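Local coordinates for aspartokinase (Synechocystis, PDB 3L76), which probably catalyses ATP-dependent phosphorylation of aspartate to 4-phospho-L-aspartate, and binds lysine and threonine in its regulatory ACT domains, at residues Ile302-Ile306 with Ile476-Gln480; Gly354-Ile360 with Val396-Gln402; Lys272-Val278 with Glu346-Glu352; Ser305-Gly309 with Gln446-Arg450. All blocks are in the same frame, centred on the assembly; numbering follows the deposited sequence.

Contact 1. Residues Ile302-Ile306 with Ile476-Gln480; sequences IIQSI and IIQSQ. With THR (threonine), chain C; THR (threonine), chain D.
Gln478, whose backbone O lies against Ile303 CG2, has its side-chain NE2 turned to three acceptors. It donates to OG1 of the chain D threonine at 2.9 Å and to Glu387 O, and weakly to Ile386 O. This is where two ACT domains pack sheet against sheet, each segment with a threonine site on its far side. Gln478 OE1 accepts from the same threonine OG1 at 2.7 Å, so one hydroxyl meets both ends of the amide. Gln304 repeats the pattern with the chain C threonine: OE1 accepts from OG1 at 2.7 Å, and NE2 returns a weak bond. Both glutamines leave the backbone away from the other segment, with CG anti to the backbone N (-180° in Gln304), and extended chains carry their amides to the threonines. Between the segments the packing is largely apolar. The Ile303 and Ile477 side chains pass one another on contrary headings and touch at their CG2 atoms, 3.6 Å apart. Ser305 CB rests against Ile477 CG2. Water 1 accepts from Ser479 N and makes a weak bond with Ser305 OG, so it bridges the two segments. Gln480 NE2 donates to Ser479 OG at 3.1 Å, nearly straight and in the plane of the amide.

Contact 2. Residues Gly354-Ile360 with Val396-Gln402; sequences GIAKIAI and VSCVIDQ
Ile358 lies crosswise to Ile400, and their CD1 atoms meet at 4.0 Å. The two strands are the first and third of the second ACT domain in the chain, which has a ferredoxin-like fold, and they run antiparallel side by side. Ile358 CG1 sits between its backbone N and carbonyl carbon (chi1 60°), and it also reaches Cys398 CB at 4.0 Å. Ala356, Ile360 and Val396 share this face. Ile360 and Val396 run next to each other on the same heading. Helix 371-381 covers the face through Met375 and Leu379, and helix 405-415 covers it through Ala408 and Leu412. The residues on this face are the apolar core under the helices.

The backbones are joined by pairs of bonds at Ala356 with Ile400, Ile358 with Cys398 and Ile360 with Val396. Cys398 N to Ile358 O is 2.8 Å. The ladder ends with Gln402 N donating to Gly354 O, where the donor is tilted from the carbonyl plane. Strand 263-267, from earlier in the chain, pairs with the other edge of strand 355-360, in the place of the fold's last strand.

Val399, on the face of Lys357 and Ser397, packs its CG1 on Ile355 CB at the strand end, 3.8 Å away. Lys357 leaves with CG anti to the backbone N, then bends at chi3 (57°). Its NZ forms salt bridges with Asp300 and Glu565. Water 2 accepts from Lys357 NZ at 3.2 Å and donates to Ser397 OG.

Contact 3. Residues Lys272-Val278 with Glu346-Glu352; sequences KVALLRV and EAEIIVE. With SO4 (sulfate ion), chain G.
Lys272 slants across Glu352. Its CB lies 4.1 Å from Glu352 CB. CG goes anti to the backbone N, and a bend at chi3 (71°) brings CE and NZ to Glu352 OE1. CD also comes near that oxygen, and CE lies 3.6 Å from Glu352 CB. The tip NZ makes a weak bond to Glu352 OE1 at 3.3 Å, as part of a salt bridge. It also touches Ile350 CD1, and it donates to Gln480 OE1 outside the pair. Further along this face, Ile350 CG1 packs on Ala274 CB at 3.8 Å. Leu276 lies nearly perpendicular to Ile350, CD1 to CG2 3.7 Å. On the other face, Leu275 CD2 meets Ala347 CB at 4.0 Å, with helices 284-294 and 323-333 behind. At the far end, Arg277 reaches out on an extended chain. Its NH2, and weakly NE, meet one oxygen of a sulfate probably from the crystallisation liquor. Ala347 N donates to Arg277 O from above the carbonyl plane. Ala347 and Glu348 both face Leu276, a G1 beta bulge. The antiparallel ladder joins the first and last strands of an ACT domain, the edge pairing of the ferredoxin-like fold.

Contact 4. Residues Ser305-Gly309 with Gln446-Arg450; sequences SIHDG and QIAIR
Arg450 sets both terminal nitrogens on one atom, His307 O. NH1 donates at 2.6 Å and NH2 at 2.9 Å, end-on, with the oxygen close to the guanidinium plane. The arginine gets there by a bend. CG is anti to the carbonyl carbon, chi2 turns by -81°, and the rest of the chain runs out straight. Arg450 NH1 has a second partner in Asp492, a salt bridge that should help fix the guanidinium.

Ile306 lies over one face of that group. Its CG1 is anti to the backbone N and CG2 sits between N and the carbonyl carbon. The two branches therefore share the work: CG2 approaches Arg450 NH1 at 3.6 Å, and CD1 sits 3.7 Å above the guanidinium plane, toward its rim. CD1 also packs on Ala448 CB at 3.5 Å. The contact joins two ACT domains. The loop between the second and third strands of one rests on the first strand, 437-453, of another.

CG of His307 sits between the backbone N and the carbonyl carbon (chi1 70°). This places one ring face under Arg450 NH2, which lies 3.6 Å above the plane and offset toward the rim. Ring and guanidinium planes are 86° apart, almost perpendicular. The ring is anchored two residues further along the loop, where His307 ND1 donates to Gly309 O at 2.8 Å on a lone pair. The acceptor stands somewhat out of the ring plane.

In the fold
The amino acid kinase part comes first in the chain. After it, contact 3 opens at 272-278 and closes at 346-352, completing one ACT domain. Inside that loop lie 302-306 and 305-309, which share two residues and start contacts 1 and 4. Both reach forward past 352, so both cross contact 3. Strand 348-361 leaves contact 3 and goes on to contact 2, which closes at 396-402, in series with contact 3 and within the spans of contacts 1 and 4. Contact 4 closes at 446-450 and contact 1 at 476-480. Contacts 2 and 3 build single ACT domains; contacts 1 and 4 tie the first to the third.

Contact 1. Residues Ile302-Ile306 with Ile476-Gln480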
# COMPACT_ATOMS: atom_id res chain seq x y z
N ILE A 302 3.95 -31.74 -39.34
CA ILE A 302 4.70 -32.97 -39.19
C ILE A 302 4.38 -33.58 -37.83
O ILE A 302 4.63 -32.97 -36.78
CB ILE A 302 6.22 -32.78 -39.37
CG1 ILE A 302 6.52 -32.08 -40.69
CG2 ILE A 302 6.96 -34.13 -39.27
CD1 ILE A 302 7.99 -31.87 -40.94
N ILE A 303 3.79 -34.77 -37.85
CA ILE A 303 3.38 -35.44 -36.62
C ILE A 303 3.99 -36.84 -36.50
O ILE A 303 3.82 -37.71 -37.36
CB ILE A 303 1.83 -35.52 -36.54
CG1 ILE A 303 1.21 -34.14 -36.79
CG2 ILE A 303 1.38 -36.11 -35.20
CD1 ILE A 303 -0.30 -34.10 -36.65
N GLN A 304 4.73 -37.05 -35.43
CA GLN A 304 5.23 -38.38 -35.12
C GLN A 304 5.07 -38.67 -33.64
O GLN A 304 5.78 -38.11 -32.81
CB GLN A 304 6.68 -38.52 -35.53
CG GLN A 304 7.26 -39.91 -35.24
CD GLN A 304 8.74 -39.97 -35.51
OE1 GLN A 304 9.21 -39.74 -36.64
NE2 GLN A 304 9.50 -40.28 -34.47
N SER A 305 4.13 -39.56 -33.32
CA SER A 305 3.87 -39.92 -31.93
C SER A 305 4.85 -40.99 -31.47
O SER A 305 5.93 -41.16 -32.04
CB SER A 305 2.41 -40.36 -31.75
OG SER A 305 2.13 -40.74 -30.41
N ILE A 306 4.48 -41.70 -30.41
CA ILE A 306 5.36 -42.70 -29.81
C ILE A 306 5.57 -43.93 -30.71
O ILE A 306 4.69 -44.31 -31.49
CB ILE A 306 4.84 -43.11 -28.41
CG1 ILE A 306 5.90 -43.93 -27.68
CG2 ILE A 306 3.53 -43.88 -28.52
CD1 ILE A 306 5.50 -44.32 -26.30
N ILE A 476 1.07 -32.55 -26.65
CA ILE A 476 0.19 -33.66 -26.98
C ILE A 476 0.38 -34.02 -28.44
O ILE A 476 0.28 -33.15 -29.32
CB ILE A 476 -1.28 -33.32 -26.77
CG1 ILE A 476 -1.48 -32.68 -25.40
CG2 ILE A 476 -2.15 -34.58 -26.95
CD1 ILE A 476 -2.88 -32.21 -25.14
N ILE A 477 0.67 -35.29 -28.70
CA ILE A 477 0.88 -35.78 -30.05
C ILE A 477 0.05 -37.03 -30.32
O ILE A 477 0.06 -37.99 -29.54
CB ILE A 477 2.33 -36.12 -30.31
CG1 ILE A 477 3.24 -35.00 -29.77
CG2 ILE A 477 2.56 -36.33 -31.77
CD1 ILE A 477 4.73 -35.25 -29.97
N GLN A 478 -0.68 -37.00 -31.41
CA GLN A 478 -1.53 -38.11 -31.78
C GLN A 478 -1.49 -38.24 -33.30
O GLN A 478 -1.69 -37.26 -34.02
CB GLN A 478 -2.96 -37.90 -31.26
CG GLN A 478 -3.94 -38.96 -31.72
CD GLN A 478 -5.36 -38.64 -31.30
OE1 GLN A 478 -5.64 -38.50 -30.11
NE2 GLN A 478 -6.26 -38.54 -32.27
N SER A 479 -1.21 -39.45 -33.78
CA SER A 479 -1.01 -39.64 -35.21
C SER A 479 -1.94 -40.70 -35.80
O SER A 479 -3.16 -40.52 -35.85
CB SER A 479 0.45 -39.94 -35.52
OG SER A 479 0.70 -39.84 -36.90
N GLN A 480 -1.38 -41.82 -36.24
CA GLN A 480 -2.19 -42.80 -36.98
C GLN A 480 -3.03 -43.72 -36.09
O GLN A 480 -2.85 -43.79 -34.87
CB GLN A 480 -1.29 -43.63 -37.90
CG GLN A 480 -0.50 -42.76 -38.91
CD GLN A 480 -1.42 -41.73 -39.58
OE1 GLN A 480 -2.22 -42.07 -40.44
NE2 GLN A 480 -1.30 -40.48 -39.16
N THR C . 13.57 -42.37 -35.21
CA THR C . 13.59 -41.98 -36.63
C THR C . 14.66 -40.94 -36.92
O THR C . 15.35 -40.46 -35.99
CB THR C . 12.22 -41.49 -37.13
OG1 THR C . 11.83 -40.32 -36.39
CG2 THR C . 11.17 -42.58 -36.90
OXT THR C . 14.88 -40.58 -38.09
N THR D . -10.44 -39.86 -31.64
CA THR D . -10.40 -39.66 -30.19
C THR D . -11.20 -38.43 -29.82
O THR D . -11.63 -37.67 -30.70
CB THR D . -8.96 -39.49 -29.66
OG1 THR D . -8.36 -38.34 -30.28
CG2 THR D . -8.13 -40.76 -29.95
OXT THR D . -11.42 -38.19 -28.62
O HOH W 1 -0.42 -41.54 -31.85

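Contact 2. Residues Gly354-Ile360 with Val396-Gln402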
# COMPACT_ATOMS: atom_id res chain seq x y z
N GLY A 354 -9.53 -35.63 -47.48
CA GLY A 354 -10.69 -34.85 -47.03
C GLY A 354 -10.61 -34.36 -45.61
O GLY A 354 -11.51 -34.59 -44.82
N ILE A 355 -9.51 -33.71 -45.28
CA ILE A 355 -9.25 -33.27 -43.93
C ILE A 355 -9.23 -31.73 -43.84
O ILE A 355 -9.11 -31.03 -44.85
CB ILE A 355 -7.90 -33.78 -43.43
CG1 ILE A 355 -6.79 -33.35 -44.40
CG2 ILE A 355 -7.95 -35.28 -43.28
CD1 ILE A 355 -5.39 -33.65 -43.92
N ALA A 356 -9.33 -31.23 -42.62
CA ALA A 356 -9.11 -29.82 -42.34
C ALA A 356 -8.25 -29.75 -41.11
O ALA A 356 -8.24 -30.67 -40.28
CB ALA A 356 -10.42 -29.07 -42.14
N LYS A 357 -7.50 -28.66 -40.99
CA LYS A 357 -6.78 -28.38 -39.76
C LYS A 357 -7.48 -27.26 -38.98
O LYS A 357 -7.77 -26.19 -39.53
CB LYS A 357 -5.34 -27.98 -40.07
CG LYS A 357 -4.54 -27.72 -38.82
CD LYS A 357 -3.13 -27.22 -39.12
CE LYS A 357 -3.16 -25.96 -39.99
NZ LYS A 357 -1.82 -25.34 -40.01
N ILE A 358 -7.79 -27.53 -37.72
CA ILE A 358 -8.30 -26.48 -36.84
C ILE A 358 -7.37 -26.30 -35.67
O ILE A 358 -6.66 -27.22 -35.29
CB ILE A 358 -9.72 -26.76 -36.33
CG1 ILE A 358 -9.74 -28.06 -35.53
CG2 ILE A 358 -10.70 -26.84 -37.48
CD1 ILE A 358 -11.13 -28.47 -35.13
N ALA A 359 -7.35 -25.09 -35.11
CA ALA A 359 -6.49 -24.82 -33.96
C ALA A 359 -7.09 -23.79 -33.03
O ALA A 359 -7.91 -22.95 -33.43
CB ALA A 359 -5.14 -24.36 -34.43
N ILE A 360 -6.66 -23.86 -31.78
CA ILE A 360 -6.84 -22.74 -30.87
C ILE A 360 -5.46 -22.19 -30.61
O ILE A 360 -4.48 -22.94 -30.52
CB ILE A 360 -7.54 -23.15 -29.57
CG1 ILE A 360 -6.69 -24.19 -28.82
CG2 ILE A 360 -8.94 -23.66 -29.88
CD1 ILE A 360 -7.30 -24.62 -27.49
N VAL A 396 -2.64 -25.47 -30.03
CA VAL A 396 -2.97 -26.88 -30.21
C VAL A 396 -3.73 -27.09 -31.54
O VAL A 396 -4.78 -26.50 -31.77
CB VAL A 396 -3.66 -27.53 -28.97
CG1 VAL A 396 -4.39 -26.51 -28.17
CG2 VAL A 396 -4.58 -28.68 -29.39
N SER A 397 -3.13 -27.89 -32.42
CA SER A 397 -3.71 -28.18 -33.74
C SER A 397 -4.33 -29.58 -33.78
O SER A 397 -3.81 -30.52 -33.19
CB SER A 397 -2.69 -28.03 -34.86
OG SER A 397 -2.03 -26.77 -34.82
N CYS A 398 -5.47 -29.67 -34.47
CA CYS A 398 -6.18 -30.93 -34.62
C CYS A 398 -6.49 -31.16 -36.09
O CYS A 398 -6.81 -30.22 -36.83
CB CYS A 398 -7.48 -30.91 -33.83
SG CYS A 398 -7.31 -31.10 -32.06
N VAL A 399 -6.39 -32.40 -36.54
CA VAL A 399 -6.82 -32.71 -37.89
C VAL A 399 -8.16 -33.38 -37.79
O VAL A 399 -8.35 -34.25 -36.93
CB VAL A 399 -5.80 -33.58 -38.64
CG1 VAL A 399 -6.29 -33.90 -40.03
CG2 VAL A 399 -4.46 -32.87 -38.71
N ILE A 400 -9.11 -32.95 -38.61
CA ILE A 400 -10.47 -33.50 -38.56
C ILE A 400 -11.03 -33.77 -39.95
O ILE A 400 -10.52 -33.28 -40.97
CB ILE A 400 -11.46 -32.55 -37.84
CG1 ILE A 400 -11.46 -31.18 -38.50
CG2 ILE A 400 -11.13 -32.41 -36.35
CD1 ILE A 400 -12.72 -30.40 -38.21
N ASP A 401 -12.09 -34.56 -40.01
CA ASP A 401 -12.79 -34.72 -41.26
C ASP A 401 -13.29 -33.36 -41.74
O ASP A 401 -14.01 -32.66 -41.01
CB ASP A 401 -13.98 -35.66 -41.09
CG ASP A 401 -14.53 -36.17 -42.43
OD1 ASP A 401 -14.84 -35.35 -43.32
OD2 ASP A 401 -14.67 -37.40 -42.57
N GLN A 402 -12.93 -33.00 -42.96
CA GLN A 402 -13.35 -31.74 -43.58
C GLN A 402 -14.84 -31.47 -43.40
O GLN A 402 -15.25 -30.33 -43.23
CB GLN A 402 -13.01 -31.72 -45.07
CG GLN A 402 -13.77 -30.67 -45.87
CD GLN A 402 -13.59 -29.27 -45.31
OE1 GLN A 402 -12.60 -28.98 -44.63
NE2 GLN A 402 -14.55 -28.40 -45.57
O HOH W 2 -0.18 -25.73 -37.29

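Contact 3. Residues Lys272-Val278 with Glu346-Glu352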
# COMPACT_ATOMS: atom_id res chain seq x y z
N LYS A 272 -3.12 -35.26 -46.20
CA LYS A 272 -2.16 -36.05 -45.44
C LYS A 272 -1.42 -37.09 -46.29
O LYS A 272 -2.02 -37.85 -47.08
CB LYS A 272 -2.85 -36.73 -44.25
CG LYS A 272 -1.92 -37.54 -43.36
CD LYS A 272 -2.67 -38.50 -42.46
CE LYS A 272 -3.27 -39.65 -43.25
NZ LYS A 272 -3.91 -40.69 -42.38
N VAL A 273 -0.10 -37.12 -46.13
CA VAL A 273 0.69 -38.26 -46.50
C VAL A 273 1.29 -38.88 -45.23
O VAL A 273 1.86 -38.18 -44.40
CB VAL A 273 1.84 -37.89 -47.45
CG1 VAL A 273 2.59 -39.13 -47.84
CG2 VAL A 273 1.31 -37.18 -48.70
N ALA A 274 1.15 -40.19 -45.07
CA ALA A 274 1.79 -40.86 -43.95
C ALA A 274 2.63 -42.04 -44.45
O ALA A 274 2.21 -42.80 -45.33
CB ALA A 274 0.74 -41.33 -42.93
N LEU A 275 3.84 -42.16 -43.90
CA LEU A 275 4.66 -43.35 -44.05
C LEU A 275 4.50 -44.21 -42.80
O LEU A 275 4.89 -43.80 -41.71
CB LEU A 275 6.12 -42.98 -44.20
CG LEU A 275 6.74 -43.35 -45.54
CD1 LEU A 275 8.23 -43.09 -45.52
CD2 LEU A 275 6.45 -44.82 -45.88
N LEU A 276 3.93 -45.40 -42.96
CA LEU A 276 3.65 -46.29 -41.84
C LEU A 276 4.77 -47.31 -41.62
O LEU A 276 5.40 -47.77 -42.57
CB LEU A 276 2.36 -47.05 -42.12
CG LEU A 276 1.11 -46.23 -42.41
CD1 LEU A 276 -0.00 -47.15 -42.84
CD2 LEU A 276 0.72 -45.40 -41.19
N ARG A 277 4.99 -47.65 -40.35
CA ARG A 277 5.87 -48.76 -39.97
C ARG A 277 7.26 -48.66 -40.58
O ARG A 277 7.77 -49.61 -41.17
CB ARG A 277 5.24 -50.10 -40.35
CG ARG A 277 5.80 -51.28 -39.58
CD ARG A 277 4.90 -52.48 -39.69
NE ARG A 277 5.28 -53.53 -38.77
CZ ARG A 277 4.83 -54.78 -38.85
NH1 ARG A 277 4.01 -55.13 -39.83
NH2 ARG A 277 5.22 -55.67 -37.96
N VAL A 278 7.86 -47.49 -40.45
CA VAL A 278 9.21 -47.26 -40.91
C VAL A 278 10.13 -47.64 -39.74
O VAL A 278 9.68 -47.71 -38.60
CB VAL A 278 9.36 -45.77 -41.36
CG1 VAL A 278 9.82 -44.90 -40.20
CG2 VAL A 278 10.29 -45.63 -42.52
N GLU A 346 6.61 -53.12 -44.36
CA GLU A 346 7.58 -52.07 -44.06
C GLU A 346 7.35 -50.82 -44.90
O GLU A 346 7.18 -50.90 -46.11
CB GLU A 346 9.00 -52.57 -44.33
CG GLU A 346 9.35 -53.79 -43.55
CD GLU A 346 10.76 -54.26 -43.81
OE1 GLU A 346 11.03 -55.45 -43.56
OE2 GLU A 346 11.61 -53.46 -44.27
N ALA A 347 7.38 -49.67 -44.24
CA ALA A 347 7.35 -48.39 -44.94
C ALA A 347 6.30 -48.35 -46.07
O ALA A 347 6.65 -48.32 -47.24
CB ALA A 347 8.72 -48.09 -45.49
N GLU A 348 5.03 -48.33 -45.69
CA GLU A 348 3.90 -48.33 -46.62
C GLU A 348 3.28 -46.94 -46.59
O GLU A 348 3.24 -46.30 -45.54
CB GLU A 348 2.89 -49.40 -46.20
CG GLU A 348 1.46 -49.19 -46.65
CD GLU A 348 0.46 -50.00 -45.82
OE1 GLU A 348 -0.74 -49.99 -46.18
OE2 GLU A 348 0.88 -50.63 -44.82
N ILE A 349 2.82 -46.46 -47.74
CA ILE A 349 2.33 -45.10 -47.85
C ILE A 349 0.80 -45.04 -47.90
O ILE A 349 0.16 -45.84 -48.58
CB ILE A 349 2.96 -44.38 -49.06
CG1 ILE A 349 4.48 -44.37 -48.93
CG2 ILE A 349 2.42 -42.96 -49.20
CD1 ILE A 349 5.13 -45.71 -49.28
N ILE A 350 0.21 -44.09 -47.15
CA ILE A 350 -1.22 -43.82 -47.23
C ILE A 350 -1.42 -42.33 -47.40
O ILE A 350 -0.51 -41.54 -47.19
CB ILE A 350 -2.01 -44.34 -46.02
CG1 ILE A 350 -1.74 -43.46 -44.79
CG2 ILE A 350 -1.72 -45.82 -45.79
CD1 ILE A 350 -2.13 -44.08 -43.47
N VAL A 351 -2.64 -41.96 -47.78
CA VAL A 351 -2.90 -40.62 -48.23
C VAL A 351 -4.34 -40.33 -47.84
O VAL A 351 -5.18 -41.22 -47.85
CB VAL A 351 -2.66 -40.57 -49.77
CG1 VAL A 351 -3.93 -40.86 -50.54
CG2 VAL A 351 -2.06 -39.27 -50.16
N GLU A 352 -4.63 -39.09 -47.43
CA GLU A 352 -5.98 -38.75 -46.98
C GLU A 352 -6.34 -37.33 -47.42
O GLU A 352 -5.72 -36.36 -46.99
CB GLU A 352 -6.07 -38.90 -45.46
CG GLU A 352 -7.49 -38.81 -44.89
CD GLU A 352 -7.51 -38.71 -43.39
OE1 GLU A 352 -6.42 -38.65 -42.78
OE2 GLU A 352 -8.61 -38.68 -42.83
S SO4 G . 7.65 -53.77 -35.75
O1 SO4 G . 6.65 -53.20 -34.90
O2 SO4 G . 8.17 -52.97 -36.83
O3 SO4 G . 8.76 -54.04 -34.86
O4 SO4 G . 7.03 -54.88 -36.41

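Contact 4. Residues Ser305-Gly309 with Gln446-Arg450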
# COMPACT_ATOMS: atom_id res chain seq x y z
N SER A 305 4.13 -39.56 -33.32
CA SER A 305 3.87 -39.92 -31.93
C SER A 305 4.85 -40.99 -31.47
O SER A 305 5.93 -41.16 -32.04
CB SER A 305 2.41 -40.36 -31.75
OG SER A 305 2.13 -40.74 -30.41
N ILE A 306 4.48 -41.70 -30.41
CA ILE A 306 5.36 -42.70 -29.81
C ILE A 306 5.57 -43.93 -30.71
O ILE A 306 4.69 -44.31 -31.49
CB ILE A 306 4.84 -43.11 -28.41
CG1 ILE A 306 5.90 -43.93 -27.68
CG2 ILE A 306 3.53 -43.88 -28.52
CD1 ILE A 306 5.50 -44.32 -26.30
N HIS A 307 6.75 -44.54 -30.60
CA HIS A 307 7.09 -45.74 -31.38
C HIS A 307 6.09 -46.87 -31.12
O HIS A 307 5.43 -46.93 -30.09
CB HIS A 307 8.49 -46.23 -31.02
CG HIS A 307 8.58 -46.79 -29.64
ND1 HIS A 307 8.48 -48.14 -29.38
CD2 HIS A 307 8.70 -46.18 -28.44
CE1 HIS A 307 8.57 -48.34 -28.08
NE2 HIS A 307 8.69 -47.17 -27.49
N ASP A 308 5.98 -47.76 -32.10
CA ASP A 308 5.23 -48.98 -31.95
C ASP A 308 6.20 -50.13 -32.23
O ASP A 308 6.62 -50.33 -33.38
CB ASP A 308 4.03 -49.00 -32.90
CG ASP A 308 3.25 -50.31 -32.84
OD1 ASP A 308 3.72 -51.28 -32.20
OD2 ASP A 308 2.16 -50.38 -33.45
N GLY A 309 6.58 -50.86 -31.18
CA GLY A 309 7.65 -51.84 -31.26
C GLY A 309 8.94 -51.18 -31.71
O GLY A 309 9.34 -50.14 -31.19
N GLN A 446 7.77 -37.97 -20.67
CA GLN A 446 6.84 -38.45 -21.67
C GLN A 446 5.88 -39.46 -21.06
O GLN A 446 6.29 -40.34 -20.31
CB GLN A 446 7.59 -39.08 -22.83
CG GLN A 446 6.71 -39.74 -23.87
CD GLN A 446 7.51 -40.64 -24.79
OE1 GLN A 446 7.66 -40.35 -25.97
NE2 GLN A 446 8.04 -41.72 -24.25
N ILE A 447 4.61 -39.31 -21.36
CA ILE A 447 3.62 -40.29 -20.93
C ILE A 447 2.73 -40.62 -22.11
O ILE A 447 2.11 -39.74 -22.70
CB ILE A 447 2.75 -39.78 -19.77
CG1 ILE A 447 3.62 -39.34 -18.60
CG2 ILE A 447 1.77 -40.87 -19.32
CD1 ILE A 447 2.82 -38.88 -17.42
N ALA A 448 2.66 -41.90 -22.45
CA ALA A 448 1.84 -42.32 -23.56
C ALA A 448 0.74 -43.22 -23.08
O ALA A 448 0.93 -44.07 -22.21
CB ALA A 448 2.66 -43.02 -24.62
N ILE A 449 -0.43 -43.02 -23.64
CA ILE A 449 -1.51 -43.92 -23.37
C ILE A 449 -1.85 -44.72 -24.64
O ILE A 449 -2.37 -44.21 -25.62
CB ILE A 449 -2.68 -43.19 -22.63
CG1 ILE A 449 -4.03 -43.61 -23.16
CG2 ILE A 449 -2.49 -41.67 -22.60
CD1 ILE A 449 -4.42 -45.00 -22.70
N ARG A 450 -1.46 -46.00 -24.62
CA ARG A 450 -1.63 -46.90 -25.76
C ARG A 450 -3.10 -47.27 -25.98
O ARG A 450 -3.83 -47.55 -25.04
CB ARG A 450 -0.84 -48.20 -25.55
CG ARG A 450 0.68 -48.08 -25.39
CD ARG A 450 1.39 -47.95 -26.71
NE ARG A 450 2.83 -48.03 -26.56
CZ ARG A 450 3.69 -47.78 -27.54
NH1 ARG A 450 3.23 -47.44 -28.74
NH2 ARG A 450 5.00 -47.86 -27.35